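Local coordinates for mandelate racemase/muconate lactonizing enzyme/Enolase superfamily (Rhodobacter sphaeroides, PDB 2HZG), which belongs to the enolase superfamily, pairing an N-terminal capping domain with a TIM-barrel-like domain, and carries a bound sodium ion, at residues 306-311 against 339-344. Sequence-based numbering, arbitrary orientation.
Sequences FTSHLA and LDITGD
An N-capped helix start, that of helix 309-316, packs here against the chain leaving helix 336-340; both belong to the TIM-barrel-like domain of this enolase-superfamily protein, and helix 309-316 follows barrel strand 300-303. Thr342 lays its methyl CG2 against the first turn, 3.6 Å from Leu310 N and 3.7 Å from Leu310 CB. Ile341 adds its own methyl branch: CG2, anti to the backbone N, meets Ser308 CB at 3.9 Å, while CD1 reaches the same carbon from the other arm of the side chain. Polar contact between the segments runs through one water, which accepts from His309 N at 2.8 Å and donates to Thr342 OG1. Thr342 OG1 sits between its backbone N and carbonyl carbon (chi1 58°) and donates to Asp344 O at 2.7 Å, nearly along the C=O axis, so acceptor and donor roles are both used and its rotation is fixed. The water thereby takes the N-H of His309, the first residue of the helix. Further out, His309 ND1 is hydrogen-bonded to Ile346 N and its ring meets His345 edge-to-face, tying the helix to the chain just beyond Asp344. On the capping-domain side, Ile341 touches Ala28 and Leu30 of strand 27-35, and Ser308 OG hydrogen-bonds to Glu43 OE1 of strand 38-44, so the contact lies where the barrel meets that domain. Ser308 OG, turned over its own backbone at chi1 75°, is also the N-cap acceptor: Ala311 N lies 3.2 Å away, with the N-H...O angle at 175°.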
loop_
_atom_site.group_PDB
_atom_site.type_symbol
_atom_site.label_atom_id
_atom_site.label_comp_id
_atom_site.label_asym_id
_atom_site.label_seq_id
_atom_site.Cartn_x
_atom_site.Cartn_y
_atom_site.Cartn_z
ATOM N N PHE A 306 13.998 -9.233 10.455
ATOM C CA PHE A 306 13.642 -10.483 11.123
ATOM C C PHE A 306 14.099 -11.710 10.302
ATOM O O PHE A 306 13.710 -12.849 10.588
ATOM C CB PHE A 306 12.115 -10.528 11.410
ATOM C CG PHE A 306 11.746 -11.342 12.637
ATOM C CD1 PHE A 306 12.148 -10.931 13.916
ATOM C CD2 PHE A 306 10.985 -12.504 12.516
ATOM C CE1 PHE A 306 11.790 -11.653 15.040
ATOM C CE2 PHE A 306 10.639 -13.266 13.654
ATOM C CZ PHE A 306 11.055 -12.833 14.913
ATOM N N THR A 307 14.932 -11.478 9.291
ATOM C CA THR A 307 15.167 -12.505 8.277
ATOM C C THR A 307 16.673 -12.781 8.046
ATOM O O THR A 307 17.424 -12.899 9.028
ATOM C CB THR A 307 14.383 -12.171 6.969
ATOM O OG1 THR A 307 14.782 -10.875 6.507
ATOM C CG2 THR A 307 12.882 -12.150 7.248
ATOM N N SER A 308 17.106 -12.914 6.789
ATOM C CA SER A 308 18.489 -13.322 6.462
ATOM C C SER A 308 19.535 -12.242 6.803
ATOM O O SER A 308 19.209 -11.097 7.091
ATOM C CB SER A 308 18.612 -13.664 4.974
ATOM O OG SER A 308 18.610 -12.456 4.202
ATOM N N HIS A 309 20.813 -12.593 6.724
ATOM C CA HIS A 309 21.833 -11.555 6.881
ATOM C C HIS A 309 21.970 -10.671 5.652
ATOM O O HIS A 309 22.496 -9.587 5.760
ATOM C CB HIS A 309 23.183 -12.134 7.297
ATOM C CG HIS A 309 23.241 -12.495 8.746
ATOM N ND1 HIS A 309 24.390 -12.388 9.497
ATOM C CD2 HIS A 309 22.278 -12.935 9.592
ATOM C CE1 HIS A 309 24.138 -12.758 10.742
ATOM N NE2 HIS A 309 22.866 -13.099 10.826
ATOM N N LEU A 310 21.483 -11.116 4.497
ATOM C CA LEU A 310 21.417 -10.209 3.339
ATOM C C LEU A 310 20.470 -9.026 3.639
ATOM O O LEU A 310 20.812 -7.869 3.406
ATOM C CB LEU A 310 20.995 -10.950 2.068
ATOM C CG LEU A 310 20.897 -10.098 0.782
ATOM C CD1 LEU A 310 22.287 -9.546 0.370
ATOM C CD2 LEU A 310 20.227 -10.899 -0.352
ATOM N N ALA A 311 19.286 -9.347 4.159
ATOM C CA ALA A 311 18.315 -8.348 4.656
ATOM C C ALA A 311 18.910 -7.517 5.782
ATOM O O ALA A 311 18.740 -6.298 5.801
ATOM C CB ALA A 311 17.020 -9.044 5.119
ATOM N N LEU A 339 18.978 -18.317 7.554
ATOM C CA LEU A 339 20.379 -18.688 7.825
ATOM C C LEU A 339 21.105 -19.107 6.539
ATOM O O LEU A 339 22.232 -18.669 6.291
ATOM C CB LEU A 339 20.466 -19.821 8.880
ATOM C CG LEU A 339 19.925 -19.538 10.299
ATOM C CD1 LEU A 339 19.991 -20.777 11.202
ATOM C CD2 LEU A 339 20.684 -18.378 10.964
ATOM N N ASP A 340 20.454 -19.925 5.716
ATOM C CA ASP A 340 21.130 -20.562 4.566
ATOM C C ASP A 340 21.278 -19.643 3.373
ATOM O O ASP A 340 22.078 -19.928 2.465
ATOM C CB ASP A 340 20.364 -21.802 4.113
ATOM C CG ASP A 340 20.454 -22.956 5.108
ATOM O OD1 ASP A 340 21.095 -22.789 6.182
ATOM O OD2 ASP A 340 19.849 -24.020 4.807
ATOM N N ILE A 341 20.522 -18.540 3.372
ATOM C CA ILE A 341 20.481 -17.626 2.207
ATOM C C ILE A 341 21.850 -17.009 1.894
ATOM O O ILE A 341 22.199 -16.819 0.734
ATOM C CB ILE A 341 19.366 -16.529 2.357
ATOM C CG1 ILE A 341 18.010 -17.077 1.854
ATOM C CG2 ILE A 341 19.745 -15.220 1.594
ATOM C CD1 ILE A 341 16.756 -16.161 2.241
ATOM N N THR A 342 22.611 -16.655 2.922
ATOM C CA THR A 342 23.962 -16.161 2.685
ATOM C C THR A 342 24.996 -17.217 3.089
ATOM O O THR A 342 24.793 -17.970 4.071
ATOM C CB THR A 342 24.253 -14.836 3.403
ATOM O OG1 THR A 342 24.048 -14.993 4.810
ATOM C CG2 THR A 342 23.361 -13.714 2.870
ATOM N N GLY A 343 26.088 -17.282 2.324
ATOM C CA GLY A 343 27.157 -18.254 2.587
ATOM C C GLY A 343 28.016 -17.809 3.751
ATOM O O GLY A 343 28.417 -18.619 4.587
ATOM N N ASP A 344 28.284 -16.508 3.809
ATOM C CA ASP A 344 28.880 -15.876 4.980
ATOM C C ASP A 344 27.823 -15.072 5.751
ATOM O O ASP A 344 26.683 -14.902 5.283
ATOM C CB ASP A 344 30.102 -15.018 4.607
ATOM C CG ASP A 344 29.857 -14.097 3.385
ATOM O OD1 ASP A 344 28.743 -14.106 2.792
ATOM O OD2 ASP A 344 30.818 -13.376 3.016
HETATM O O HOH W 1 21.681 -15.187 6.278
#